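Side-chain contacts in glycoside Hydrolase (Bacteroides plebeius, PDB 5T3B), which belongs to glycoside hydrolase family 50, from a subfamily enriched in human gut Bacteroidetes, and probably cleaves glycosidic bonds in carbohydrates: residues Gln71-Thr75 / Gln76-Leu80; Asp222-Asp225 / Glu226-Glu230; Asn304-Ala307 / Gly308-Glu312; Lys342-Ser345 / Tyr346-Lys349; Asp374-Lys377 / Asn378-Gly381. All blocks are in the same frame, centred on the assembly; numbering follows the deposited sequence. Where two conformers were deposited one is given.

The five contacts are local ones at or along helices and come in chain order. Interaction 1, at the start of helix 76-82, stands apart on the surface, its centre 34 to 48 Å from the other four. Interaction 2 opens helix 224-232 and interaction 3 lies on helix 300-324. The centres of interactions 2 and 3 are 19 Å apart. Interactions 3 and 4 touch, with centres 9 Å apart, through helices 300-324 and 345-354. Interactions 4 and 5 touch likewise, also 9 Å between centres, through helices 345-354 and 370-379. Interactions 3, 4 and 5 therefore trace a continuous run of packed helices, with 345-354 in the middle, whereas interaction 1 caps a helix at a distant part of the surface.

Interaction 1 of 5, residues Gln71-Thr75 / Gln76-Leu80; sequences QQTKT and QDEYL
T75 and E78 meet across an N-cap, where the loop after strand 56-60 turns into helix 76-82. The T75 hydroxyl is held between the backbone N and the carbonyl carbon (chi1 69°), which brings OG1 round to accept a straight bond from E78 N at 3.0 Å. The E78 side chain then runs back over the cap. Its CB lies 3.4 Å from T75 OG1, and CG comes closer, 3.2 Å from that same oxygen. The two side chains cross at about a right angle. Beyond CG the chain is extended, carrying CD past the hydroxyl toward the loop. At the tip OE1 takes the K74 N-H, 2.8 Å from K74 N with an N-H...O angle of 163°, on its anti side and 32° out of the carboxylate plane. K74 NZ bonds to Q72 O, and lies 5.1 Å from E78 OE1. On the inner side T73 and Y79 pack, while the Y79 hydroxyl is hydrogen-bonded to H162 and R124 and its ring stacks on W470. Here the T73 methyl CG2 lies against the Y79 backbone, 3.4 Å from its N, and 3.7 Å from Y79 CB.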
loop_
_atom_site.group_PDB
_atom_site.type_symbol
_atom_site.label_atom_id
_atom_site.label_comp_id
_atom_site.label_asym_id
_atom_site.label_seq_id
_atom_site.Cartn_x
_atom_site.Cartn_y
_atom_site.Cartn_z
ATOM N N GLN A 71 25.418 5.376 7.086
ATOM C CA GLN A 71 24.921 5.037 5.741
ATOM C C GLN A 71 25.980 4.239 4.986
ATOM O O GLN A 71 27.098 4.671 4.828
ATOM C CB GLN A 71 24.493 6.274 5.010
ATOM C CG GLN A 71 23.941 6.003 3.650
ATOM C CD GLN A 71 23.268 7.171 2.998
ATOM O OE1 GLN A 71 22.767 8.094 3.640
ATOM N NE2 GLN A 71 23.196 7.086 1.670
ATOM N N GLN A 72 25.571 3.074 4.497
ATOM C CA GLN A 72 26.499 2.135 3.921
ATOM C C GLN A 72 26.646 2.306 2.420
ATOM O O GLN A 72 27.772 2.413 1.925
ATOM C CB GLN A 72 26.139 0.720 4.309
ATOM C CG GLN A 72 26.242 0.494 5.809
ATOM C CD GLN A 72 25.986 -0.939 6.189
ATOM O OE1 GLN A 72 25.962 -1.806 5.334
ATOM N NE2 GLN A 72 25.793 -1.186 7.479
ATOM N N THR A 73 25.510 2.363 1.695
ATOM C CA THR A 73 25.498 2.561 0.285
ATOM C C THR A 73 25.287 4.053 0.079
ATOM O O THR A 73 24.281 4.632 0.524
ATOM C CB THR A 73 24.354 1.776 -0.387
ATOM O OG1 THR A 73 24.607 0.390 -0.151
ATOM C CG2 THR A 73 24.251 2.107 -1.909
ATOM N N LYS A 74 26.243 4.675 -0.623
ATOM C CA LYS A 74 26.374 6.134 -0.666
ATOM C C LYS A 74 26.190 6.760 -2.049
ATOM O O LYS A 74 26.135 7.988 -2.148
ATOM C CB LYS A 74 27.703 6.518 -0.034
ATOM C CG LYS A 74 27.996 5.978 1.394
ATOM C CD LYS A 74 29.427 6.332 1.845
ATOM C CE LYS A 74 29.963 5.620 3.099
ATOM N NZ LYS A 74 29.874 4.113 3.083
ATOM N N THR A 75 26.136 5.941 -3.101
ATOM C CA THR A 75 25.970 6.460 -4.468
ATOM C C THR A 75 25.008 5.568 -5.228
ATOM O O THR A 75 24.842 4.340 -4.915
ATOM C CB THR A 75 27.285 6.485 -5.221
ATOM O OG1 THR A 75 27.732 5.142 -5.501
ATOM C CG2 THR A 75 28.361 7.278 -4.448
ATOM N N GLN A 76 24.470 6.127 -6.302
ATOM C CA GLN A 76 23.620 5.361 -7.171
ATOM C C GLN A 76 24.330 4.141 -7.792
ATOM O O GLN A 76 23.713 3.085 -7.900
ATOM C CB GLN A 76 22.844 6.225 -8.169
ATOM C CG GLN A 76 23.605 6.741 -9.248
ATOM C CD GLN A 76 22.709 7.403 -10.245
ATOM O OE1 GLN A 76 22.854 7.164 -11.413
ATOM N NE2 GLN A 76 21.839 8.263 -9.783
ATOM N N ASP A 77 25.611 4.289 -8.156
ATOM C CA ASP A 77 26.340 3.156 -8.724
ATOM C C ASP A 77 26.562 2.043 -7.707
ATOM O O ASP A 77 26.426 0.863 -8.037
ATOM C CB ASP A 77 27.645 3.560 -9.397
ATOM C CG ASP A 77 27.428 4.472 -10.615
ATOM O OD1 ASP A 77 26.327 4.546 -11.210
ATOM O OD2 ASP A 77 28.378 5.174 -10.980
ATOM N N GLU A 78 26.931 2.409 -6.493
ATOM C CA GLU A 78 27.048 1.422 -5.437
ATOM C C GLU A 78 25.736 0.683 -5.274
ATOM O O GLU A 78 25.702 -0.535 -5.131
ATOM C CB GLU A 78 27.509 2.072 -4.094
ATOM C CG GLU A 78 28.945 2.618 -4.031
ATOM C CD GLU A 78 29.276 3.322 -2.716
ATOM O OE1 GLU A 78 28.425 3.365 -1.781
ATOM O OE2 GLU A 78 30.445 3.801 -2.687
ATOM N N TYR A 79 24.658 1.423 -5.242
ATOM C CA TYR A 79 23.352 0.762 -5.094
ATOM C C TYR A 79 23.032 -0.200 -6.217
ATOM O O TYR A 79 22.703 -1.374 -6.020
ATOM C CB TYR A 79 22.227 1.813 -5.047
ATOM C CG TYR A 79 20.874 1.147 -5.032
ATOM C CD1 TYR A 79 20.534 0.334 -3.954
ATOM C CD2 TYR A 79 19.999 1.255 -6.095
ATOM C CE1 TYR A 79 19.323 -0.359 -3.924
ATOM C CE2 TYR A 79 18.794 0.576 -6.076
ATOM C CZ TYR A 79 18.475 -0.250 -4.995
ATOM O OH TYR A 79 17.286 -0.967 -5.005
ATOM N N LEU A 80 23.178 0.316 -7.451
ATOM C CA LEU A 80 22.794 -0.520 -8.601
ATOM C C LEU A 80 23.667 -1.758 -8.749
ATOM O O LEU A 80 23.179 -2.780 -9.256
ATOM C CB LEU A 80 22.708 0.315 -9.896
ATOM C CG LEU A 80 21.564 1.351 -9.845
ATOM C CD1 LEU A 80 21.805 2.278 -11.032
ATOM C CD2 LEU A 80 20.145 0.759 -9.877
#

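Interaction 2 of 5, residues Asp222-Asp225 / Glu226-Glu230; sequences DGWD and EWCKE
The first turn of helix 224-232, which begins just after the N-cap residue G223, joins W224 to W227 and C228. G223 O accepts from W227 N at 2.8 Å, and W224 O from C228 N, so the usual i to i+4 bonds hold the turn. At the backbone angles of G223 (phi 93°) a CB would be jammed against the carbonyl O of D222, which suits glycine. One turn along the helix from W224, C228 makes a Cys sulfur-aromatic contact: SG stands 3.5 Å from the centroid of the six-membered ring of W224, 11° off the ring normal, and is therefore over its face. W224 CZ2 is 3.6 Å from C228 SG. W224 has CG trans to its backbone N (chi1 166°), which turns one face of the indole toward C228 SG, the sulfur offset toward the ring's rim. W227 meets W224 obliquely, CE3 lying 4.1 Å from W224 CZ3. F199 of helix 195-203 meets both indoles edge-to-face, and W224 NE1 is hydrogen-bonded to K313 O. C228 also packs on I318 and A321 of helix 300-324.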
loop_
_atom_site.group_PDB
_atom_site.type_symbol
_atom_site.label_atom_id
_atom_site.label_comp_id
_atom_site.label_asym_id
_atom_site.label_seq_id
_atom_site.Cartn_x
_atom_site.Cartn_y
_atom_site.Cartn_z
ATOM N N ASP A 222 -26.274 -13.301 -4.225
ATOM C CA ASP A 222 -26.124 -14.517 -4.989
ATOM C C ASP A 222 -25.037 -14.321 -6.070
ATOM O O ASP A 222 -25.031 -13.330 -6.779
ATOM C CB ASP A 222 -27.425 -14.904 -5.650
ATOM C CG ASP A 222 -28.441 -15.550 -4.647
ATOM O OD1 ASP A 222 -28.186 -15.679 -3.422
ATOM O OD2 ASP A 222 -29.495 -15.983 -5.095
ATOM N N GLY A 223 -24.130 -15.298 -6.160
ATOM C CA GLY A 223 -23.198 -15.355 -7.256
ATOM C C GLY A 223 -21.842 -14.689 -7.031
ATOM O O GLY A 223 -21.012 -14.717 -7.924
ATOM N N TRP A 224 -21.624 -14.145 -5.830
ATOM C CA TRP A 224 -20.355 -13.430 -5.536
ATOM C C TRP A 224 -19.139 -14.367 -5.769
ATOM O O TRP A 224 -18.205 -14.004 -6.489
ATOM C CB TRP A 224 -20.390 -12.853 -4.141
ATOM C CG TRP A 224 -19.092 -12.413 -3.617
ATOM C CD1 TRP A 224 -18.434 -12.965 -2.576
ATOM C CD2 TRP A 224 -18.222 -11.342 -4.088
ATOM N NE1 TRP A 224 -17.255 -12.320 -2.326
ATOM C CE2 TRP A 224 -17.091 -11.330 -3.257
ATOM C CE3 TRP A 224 -18.312 -10.407 -5.099
ATOM C CZ2 TRP A 224 -16.047 -10.421 -3.444
ATOM C CZ3 TRP A 224 -17.292 -9.511 -5.268
ATOM C CH2 TRP A 224 -16.184 -9.535 -4.456
ATOM N N ASP A 225 -19.160 -15.541 -5.117
ATOM C CA ASP A 225 -17.983 -16.403 -5.207
ATOM C C ASP A 225 -17.717 -16.836 -6.662
ATOM O O ASP A 225 -16.568 -16.840 -7.118
ATOM C CB ASP A 225 -18.141 -17.673 -4.375
ATOM C CG ASP A 225 -18.032 -17.508 -2.892
ATOM O OD1 ASP A 225 -17.803 -16.463 -2.386
ATOM O OD2 ASP A 225 -18.351 -18.513 -2.148
ATOM N N GLU A 226 -18.781 -17.215 -7.361
ATOM C CA GLU A 226 -18.634 -17.623 -8.717
ATOM C C GLU A 226 -18.178 -16.512 -9.670
ATOM O O GLU A 226 -17.386 -16.721 -10.595
ATOM C CB GLU A 226 -19.915 -18.260 -9.268
ATOM C CG GLU A 226 -19.824 -18.796 -10.681
ATOM C CD GLU A 226 -18.642 -19.746 -10.990
ATOM O OE1 GLU A 226 -18.238 -20.585 -10.118
ATOM O OE2 GLU A 226 -18.093 -19.589 -12.140
ATOM N N TRP A 227 -18.720 -15.322 -9.436
ATOM C CA TRP A 227 -18.372 -14.187 -10.240
ATOM C C TRP A 227 -16.846 -13.887 -10.085
ATOM O O TRP A 227 -16.151 -13.630 -11.069
ATOM C CB TRP A 227 -19.201 -12.936 -9.892
ATOM C CG TRP A 227 -18.733 -11.743 -10.658
ATOM C CD1 TRP A 227 -19.107 -11.384 -11.900
ATOM C CD2 TRP A 227 -17.723 -10.841 -10.285
ATOM N NE1 TRP A 227 -18.420 -10.288 -12.316
ATOM C CE2 TRP A 227 -17.540 -9.959 -11.343
ATOM C CE3 TRP A 227 -16.953 -10.681 -9.149
ATOM C CZ2 TRP A 227 -16.555 -8.937 -11.308
ATOM C CZ3 TRP A 227 -15.984 -9.659 -9.118
ATOM C CH2 TRP A 227 -15.788 -8.838 -10.196
ATOM N N CYS A 228 -16.342 -13.980 -8.851
ATOM C CA CYS A 228 -14.917 -13.750 -8.687
ATOM C C CYS A 228 -14.087 -14.718 -9.540
ATOM O O CYS A 228 -13.061 -14.358 -10.140
ATOM C CB CYS A 228 -14.537 -13.824 -7.180
ATOM S SG CYS A 228 -15.045 -12.458 -6.181
ATOM N N LYS A 229 -14.482 -16.005 -9.511
ATOM C CA LYS A 229 -13.769 -17.010 -10.336
ATOM C C LYS A 229 -13.754 -16.600 -11.824
ATOM O O LYS A 229 -12.745 -16.692 -12.513
ATOM C CB LYS A 229 -14.358 -18.394 -10.105
ATOM C CG LYS A 229 -13.986 -18.975 -8.747
ATOM C CD LYS A 229 -14.666 -20.252 -8.390
ATOM C CE LYS A 229 -14.187 -20.775 -7.057
ATOM N NZ LYS A 229 -14.819 -22.077 -6.794
ATOM N N GLU A 230 -14.906 -16.220 -12.338
ATOM C CA GLU A 230 -15.044 -15.812 -13.720
ATOM C C GLU A 230 -14.198 -14.594 -14.019
ATOM O O GLU A 230 -13.530 -14.540 -15.035
ATOM C CB GLU A 230 -16.509 -15.604 -14.073
ATOM C CG GLU A 230 -17.294 -16.901 -14.037
ATOM C CD GLU A 230 -18.779 -16.734 -14.267
ATOM O OE1 GLU A 230 -19.217 -15.607 -14.656
ATOM O OE2 GLU A 230 -19.536 -17.739 -14.048
#

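Interaction 3 of 5, residues Asn304-Ala307 / Gly308-Glu312; sequences NEFA and GICAE
F306 and C310, one turn apart on helix 300-324, form the tight, buried part of this contact. The sulfur approaches the phenyl ring obliquely: C310 SG lies 4.1 Å from the ring centroid and 30° off its normal, with F306 CE2 the nearest ring atom at 3.6 Å. CG of F306 is trans to the backbone N (chi1 180°), which carries the ring forward along the helix, toward C310 SG. F268 and F285 meet the same ring, and L264 and L265 of helix 264-269 lie against this side too. Next to it A307 and A311 form a small-residue face; A307 packs on N344 and I347, A311 on A350, consistent with the close approach of helix 345-354 and its N-cap N344. The other side, which is partly exposed, is looser. There the I309 chain lies along the E305 carbonyl, with CG1 3.6 Å from E305 O, while the E305 carboxylate forms a salt bridge with K289. Four backbone bonds run through the stretch, among them I309 N to E305 O at 3.0 Å and G308 N to N304 O, also 3.0 Å. N304 O probably takes a second hydrogen bond, from N344 ND2, so this carbonyl serves its own helix and the N-cap residue of the next. The sulfur-ring contact, by contrast, would rest mainly on dispersion and weak electrostatics.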
loop_
_atom_site.group_PDB
_atom_site.type_symbol
_atom_site.label_atom_id
_atom_site.label_comp_id
_atom_site.label_asym_id
_atom_site.label_seq_id
_atom_site.Cartn_x
_atom_site.Cartn_y
_atom_site.Cartn_z
ATOM N N ASN A 304 -17.512 -4.981 14.903
ATOM C CA ASN A 304 -16.198 -5.341 14.431
ATOM C C ASN A 304 -16.186 -6.766 13.961
ATOM O O ASN A 304 -15.589 -7.060 12.909
ATOM C CB ASN A 304 -15.144 -5.081 15.488
ATOM C CG ASN A 304 -14.910 -3.615 15.709
ATOM O OD1 ASN A 304 -15.327 -2.758 14.918
ATOM N ND2 ASN A 304 -14.374 -3.304 16.860
ATOM N N GLU A 305 -16.807 -7.688 14.714
ATOM C CA GLU A 305 -16.916 -9.060 14.281
ATOM C C GLU A 305 -17.664 -9.212 12.978
ATOM O O GLU A 305 -17.239 -9.948 12.081
ATOM C CB GLU A 305 -17.589 -9.908 15.362
ATOM C CG GLU A 305 -17.545 -11.371 15.010
ATOM C CD GLU A 305 -18.137 -12.276 16.073
ATOM O OE1 GLU A 305 -18.515 -11.772 17.152
ATOM O OE2 GLU A 305 -18.254 -13.509 15.788
ATOM N N PHE A 306 -18.776 -8.493 12.848
ATOM C CA PHE A 306 -19.552 -8.558 11.611
ATOM C C PHE A 306 -18.742 -8.061 10.409
ATOM O O PHE A 306 -18.775 -8.667 9.345
ATOM C CB PHE A 306 -20.881 -7.791 11.735
ATOM C CG PHE A 306 -21.698 -7.829 10.499
ATOM C CD1 PHE A 306 -22.344 -8.976 10.128
ATOM C CD2 PHE A 306 -21.751 -6.738 9.679
ATOM C CE1 PHE A 306 -23.053 -9.009 8.924
ATOM C CE2 PHE A 306 -22.407 -6.764 8.473
ATOM C CZ PHE A 306 -23.112 -7.885 8.101
ATOM N N ALA A 307 -18.034 -6.930 10.596
ATOM C CA ALA A 307 -17.165 -6.453 9.548
ATOM C C ALA A 307 -16.129 -7.515 9.139
ATOM O O ALA A 307 -15.780 -7.655 7.977
ATOM C CB ALA A 307 -16.513 -5.135 9.992
ATOM N N GLY A 308 -15.588 -8.232 10.126
ATOM C CA GLY A 308 -14.698 -9.345 9.876
ATOM C C GLY A 308 -15.308 -10.456 9.036
ATOM O O GLY A 308 -14.640 -11.050 8.201
ATOM N N ILE A 309 -16.580 -10.791 9.288
ATOM C CA ILE A 309 -17.299 -11.781 8.485
ATOM C C ILE A 309 -17.424 -11.304 7.049
ATOM O O ILE A 309 -17.180 -12.064 6.095
ATOM C CB ILE A 309 -18.709 -12.107 9.079
ATOM C CG1 ILE A 309 -18.500 -12.877 10.390
ATOM C CG2 ILE A 309 -19.551 -12.832 8.067
ATOM C CD1 ILE A 309 -19.729 -12.935 11.203
ATOM N N CYS A 310 -17.727 -10.029 6.881
ATOM C CA CYS A 310 -17.767 -9.454 5.548
ATOM C C CYS A 310 -16.420 -9.579 4.835
ATOM O O CYS A 310 -16.314 -9.972 3.681
ATOM C CB CYS A 310 -18.166 -7.956 5.627
ATOM S SG CYS A 310 -19.806 -7.620 6.183
ATOM N N ALA A 311 -15.349 -9.267 5.582
ATOM C CA ALA A 311 -14.016 -9.376 5.062
ATOM C C ALA A 311 -13.666 -10.790 4.708
ATOM O O ALA A 311 -13.004 -11.045 3.680
ATOM C CB ALA A 311 -13.004 -8.751 6.009
ATOM N N GLU A 312 -14.049 -11.731 5.573
ATOM C CA GLU A 312 -13.815 -13.148 5.282
ATOM C C GLU A 312 -14.463 -13.570 3.964
ATOM O O GLU A 312 -13.804 -14.200 3.119
ATOM C CB GLU A 312 -14.339 -14.008 6.456
ATOM C CG GLU A 312 -14.516 -15.460 6.125
ATOM C CD GLU A 312 -13.294 -16.293 6.392
ATOM O OE1 GLU A 312 -13.263 -17.415 5.806
ATOM O OE2 GLU A 312 -12.417 -15.827 7.189
#

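Interaction 4 of 5, residues Lys342-Ser345 / Tyr346-Lys349; sequences KYNS and YIIK. With EDO (1,2-ethanediol), chain L.
At N344 (phi -85°, psi 110°) the chain leaves a 3-10 turn and enters helix 345-354, N344 O accepting from I348 N at 3.1 Å and weakly from I347 N. N344 is the N-cap: its side chain, with CG trans to the backbone N, curls over the first turn so that OD1 accepts from Y346 N at 2.9 Å. That bond is bent, 136° at the hydrogen, with the donor tilted from the carbonyl plane. OD1 also sits at the edge of the Y346 ring, in its plane, while the amide stands almost perpendicular to it. The NH2 end, ND2, lies 3.6 Å from I347 CD1. A bound ethanediol, probably from the crystallisation liquor, bridges the cap: its O2 takes S345 N at 3.0 Å and bonds to Y343 O, and O1 pairs with S345 OG at 2.9 Å. The Y346 hydroxyl reaches E301. Y346 and I347 face helix 300-324, whereas I348 packs on W376 and Q379 of helix 370-379.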
loop_
_atom_site.group_PDB
_atom_site.type_symbol
_atom_site.label_atom_id
_atom_site.label_comp_id
_atom_site.label_asym_id
_atom_site.label_seq_id
_atom_site.Cartn_x
_atom_site.Cartn_y
_atom_site.Cartn_z
ATOM N N LYS A 342 -8.397 -0.842 9.122
ATOM C CA LYS A 342 -7.060 -1.369 9.337
ATOM C C LYS A 342 -6.734 -1.710 10.802
ATOM O O LYS A 342 -5.804 -2.431 11.078
ATOM C CB LYS A 342 -5.993 -0.470 8.750
ATOM C CG LYS A 342 -5.808 0.823 9.504
ATOM C CD LYS A 342 -4.678 1.712 8.965
ATOM C CE LYS A 342 -4.465 2.998 9.752
ATOM N NZ LYS A 342 -5.589 3.921 9.580
ATOM N N TYR A 343 -7.514 -1.137 11.730
ATOM C CA TYR A 343 -7.318 -1.400 13.121
ATOM C C TYR A 343 -8.212 -2.491 13.654
ATOM O O TYR A 343 -8.121 -2.882 14.810
ATOM C CB TYR A 343 -7.549 -0.106 13.961
ATOM C CG TYR A 343 -6.530 0.998 13.717
ATOM C CD1 TYR A 343 -5.195 0.823 14.038
ATOM C CD2 TYR A 343 -6.919 2.232 13.242
ATOM C CE1 TYR A 343 -4.268 1.850 13.843
ATOM C CE2 TYR A 343 -6.026 3.274 13.085
ATOM C CZ TYR A 343 -4.700 3.092 13.373
ATOM O OH TYR A 343 -3.801 4.145 13.208
ATOM N N ASN A 344 -9.098 -3.007 12.820
ATOM C CA ASN A 344 -10.046 -4.046 13.268
ATOM C C ASN A 344 -9.407 -5.395 13.183
ATOM O O ASN A 344 -9.201 -5.906 12.087
ATOM C CB ASN A 344 -11.305 -3.942 12.394
ATOM C CG ASN A 344 -12.376 -4.950 12.732
ATOM O OD1 ASN A 344 -12.138 -5.905 13.436
ATOM N ND2 ASN A 344 -13.559 -4.761 12.194
ATOM N N SER A 345 -9.122 -6.011 14.335
ATOM C CA SER A 345 -8.439 -7.266 14.379
ATOM C C SER A 345 -9.173 -8.353 13.621
ATOM O O SER A 345 -8.544 -9.265 13.138
ATOM C CB SER A 345 -8.187 -7.722 15.807
ATOM O OG SER A 345 -9.384 -7.862 16.528
ATOM N N TYR A 346 -10.522 -8.286 13.578
ATOM C CA TYR A 346 -11.247 -9.310 12.853
ATOM C C TYR A 346 -11.014 -9.249 11.350
ATOM O O TYR A 346 -11.018 -10.263 10.654
ATOM C CB TYR A 346 -12.749 -9.269 13.120
ATOM C CG TYR A 346 -13.124 -9.572 14.551
ATOM C CD1 TYR A 346 -13.317 -10.887 14.955
ATOM C CD2 TYR A 346 -13.335 -8.578 15.466
ATOM C CE1 TYR A 346 -13.700 -11.172 16.249
ATOM C CE2 TYR A 346 -13.746 -8.845 16.757
ATOM C CZ TYR A 346 -13.899 -10.144 17.149
ATOM O OH TYR A 346 -14.278 -10.406 18.422
ATOM N N ILE A 347 -10.861 -8.028 10.831
ATOM C CA ILE A 347 -10.591 -7.845 9.398
ATOM C C ILE A 347 -9.148 -8.286 9.094
ATOM O O ILE A 347 -8.894 -8.960 8.107
ATOM C CB ILE A 347 -10.832 -6.407 8.982
ATOM C CG1 ILE A 347 -12.316 -6.079 9.056
ATOM C CG2 ILE A 347 -10.306 -6.124 7.576
ATOM C CD1 ILE A 347 -12.657 -4.671 8.758
ATOM N N ILE A 348 -8.225 -7.889 9.954
ATOM C CA ILE A 348 -6.829 -8.309 9.782
ATOM C C ILE A 348 -6.722 -9.839 9.831
ATOM O O ILE A 348 -5.957 -10.418 9.062
ATOM C CB ILE A 348 -5.883 -7.636 10.761
ATOM C CG1 ILE A 348 -5.929 -6.105 10.609
ATOM C CG2 ILE A 348 -4.441 -8.089 10.591
ATOM C CD1 ILE A 348 -5.396 -5.524 9.307
ATOM N N LYS A 349 -7.470 -10.500 10.743
ATOM C CA LYS A 349 -7.485 -11.947 10.781
ATOM C C LYS A 349 -7.943 -12.535 9.474
ATOM O O LYS A 349 -7.313 -13.470 8.914
ATOM C CB LYS A 349 -8.331 -12.437 11.922
ATOM C CG LYS A 349 -8.315 -13.958 12.006
ATOM C CD LYS A 349 -9.000 -14.387 13.307
ATOM C CE LYS A 349 -8.937 -15.908 13.436
ATOM N NZ LYS A 349 -10.276 -16.471 13.186
HETATM C C1 EDO L . -11.808 -5.852 17.298
HETATM O O1 EDO L . -11.127 -6.454 18.394
HETATM C C2 EDO L . -11.237 -4.471 17.255
HETATM O O2 EDO L . -9.920 -4.489 16.746
#

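Interaction 5 of 5, residues Asp374-Lys377 / Asn378-Gly381; sequences DGWK and NQAG
W376 and Q379 bring an indole and an amide together at the end of helix 370-379, their planes 76° apart. Q379 OE1 lies at the edge of the ring and in its plane, 3.8 Å from W376 CD1, and a water occupies the same edge. That water donates to Q379 OE1 at 2.7 Å and accepts only a weak bond from W376 NE1, which also makes a weak bond to K342 O. F385 meets the indole edge-to-face. Trans to its carbonyl carbon (chi1 -64°), CG of Q379 folds the extended side chain back over G375, with CG 3.1 Å from G375 O. G375 O also accepts from Q379 N at 2.8 Å. On the solvent side a second water donates to D374 O at 2.9 Å; its bond to N378 OD1 is doubtful, since N378 has two conformers. The D374 carboxylate turns to K370 in a salt bridge. The helix ends in a Schellman motif at G381, where phi turns positive (67°); G381 N bonds to N378 O at 3.1 Å. A380 packs on I348 of helix 345-354 and on I358, while W376 rests on I360, placing the helix end between helix 345-354 and strand 358-361.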
loop_
_atom_site.group_PDB
_atom_site.type_symbol
_atom_site.label_atom_id
_atom_site.label_comp_id
_atom_site.label_asym_id
_atom_site.label_seq_id
_atom_site.Cartn_x
_atom_site.Cartn_y
_atom_site.Cartn_z
ATOM N N ASP A 374 2.727 -4.869 15.472
ATOM C CA ASP A 374 2.903 -6.158 16.148
ATOM C C ASP A 374 1.585 -6.913 16.296
ATOM O O ASP A 374 1.516 -8.122 16.116
ATOM C CB ASP A 374 3.471 -5.950 17.544
ATOM C CG ASP A 374 4.949 -5.513 17.578
ATOM O OD1 ASP A 374 5.613 -5.496 16.516
ATOM O OD2 ASP A 374 5.439 -5.178 18.686
ATOM N N GLY A 375 0.511 -6.201 16.599
ATOM C CA GLY A 375 -0.795 -6.799 16.572
ATOM C C GLY A 375 -1.147 -7.397 15.232
ATOM O O GLY A 375 -1.690 -8.513 15.156
ATOM N N TRP A 376 -0.858 -6.656 14.165
ATOM C CA TRP A 376 -1.107 -7.175 12.827
ATOM C C TRP A 376 -0.374 -8.498 12.586
ATOM O O TRP A 376 -0.879 -9.375 11.890
ATOM C CB TRP A 376 -0.770 -6.152 11.734
ATOM C CG TRP A 376 -1.639 -4.965 11.755
ATOM C CD1 TRP A 376 -2.858 -4.833 12.316
ATOM C CD2 TRP A 376 -1.325 -3.652 11.228
ATOM N NE1 TRP A 376 -3.343 -3.551 12.160
ATOM C CE2 TRP A 376 -2.417 -2.819 11.477
ATOM C CE3 TRP A 376 -0.239 -3.129 10.523
ATOM C CZ2 TRP A 376 -2.432 -1.500 11.090
ATOM C CZ3 TRP A 376 -0.261 -1.816 10.131
ATOM C CH2 TRP A 376 -1.337 -0.991 10.444
ATOM N N LYS A 377 0.861 -8.586 13.074
ATOM C CA LYS A 377 1.603 -9.803 12.911
ATOM C C LYS A 377 0.874 -10.996 13.512
ATOM O O LYS A 377 0.756 -12.058 12.891
ATOM C CB LYS A 377 2.984 -9.655 13.510
ATOM C CG LYS A 377 3.903 -10.831 13.231
ATOM C CD LYS A 377 5.164 -10.783 14.072
ATOM C CE LYS A 377 6.050 -9.589 13.726
ATOM N NZ LYS A 377 7.303 -9.597 14.568
ATOM N N ASN A 378 0.389 -10.819 14.735
ATOM C CA ASN A 378 -0.303 -11.908 15.429
ATOM C C ASN A 378 -1.646 -12.182 14.803
ATOM O O ASN A 378 -2.034 -13.313 14.532
ATOM C CB ASN A 378 -0.481 -11.547 16.887
ATOM C CG ASN A 378 0.825 -11.317 17.579
ATOM O OD1 ASN A 378 1.803 -11.932 17.251
ATOM N ND2 ASN A 378 0.836 -10.438 18.537
ATOM N N GLN A 379 -2.398 -11.129 14.565
ATOM C CA GLN A 379 -3.732 -11.258 14.023
ATOM C C GLN A 379 -3.784 -11.977 12.680
ATOM O O GLN A 379 -4.665 -12.784 12.381
ATOM C CB GLN A 379 -4.441 -9.927 13.950
ATOM C CG GLN A 379 -4.671 -9.299 15.313
ATOM C CD GLN A 379 -4.791 -7.792 15.257
ATOM O OE1 GLN A 379 -5.071 -7.202 14.207
ATOM N NE2 GLN A 379 -4.608 -7.173 16.375
ATOM N N ALA A 380 -2.809 -11.610 11.832
ATOM C CA ALA A 380 -2.735 -12.124 10.485
ATOM C C ALA A 380 -2.080 -13.508 10.417
ATOM O O ALA A 380 -1.861 -14.014 9.316
ATOM C CB ALA A 380 -1.935 -11.190 9.629
ATOM N N GLY A 381 -1.742 -14.130 11.568
ATOM C CA GLY A 381 -1.143 -15.415 11.494
ATOM C C GLY A 381 0.229 -15.418 10.875
ATOM O O GLY A 381 0.644 -16.417 10.295
HETATM O O HOH W 1 3.562 -9.761 17.358
HETATM O O HOH W 2 -5.560 -4.516 14.223
#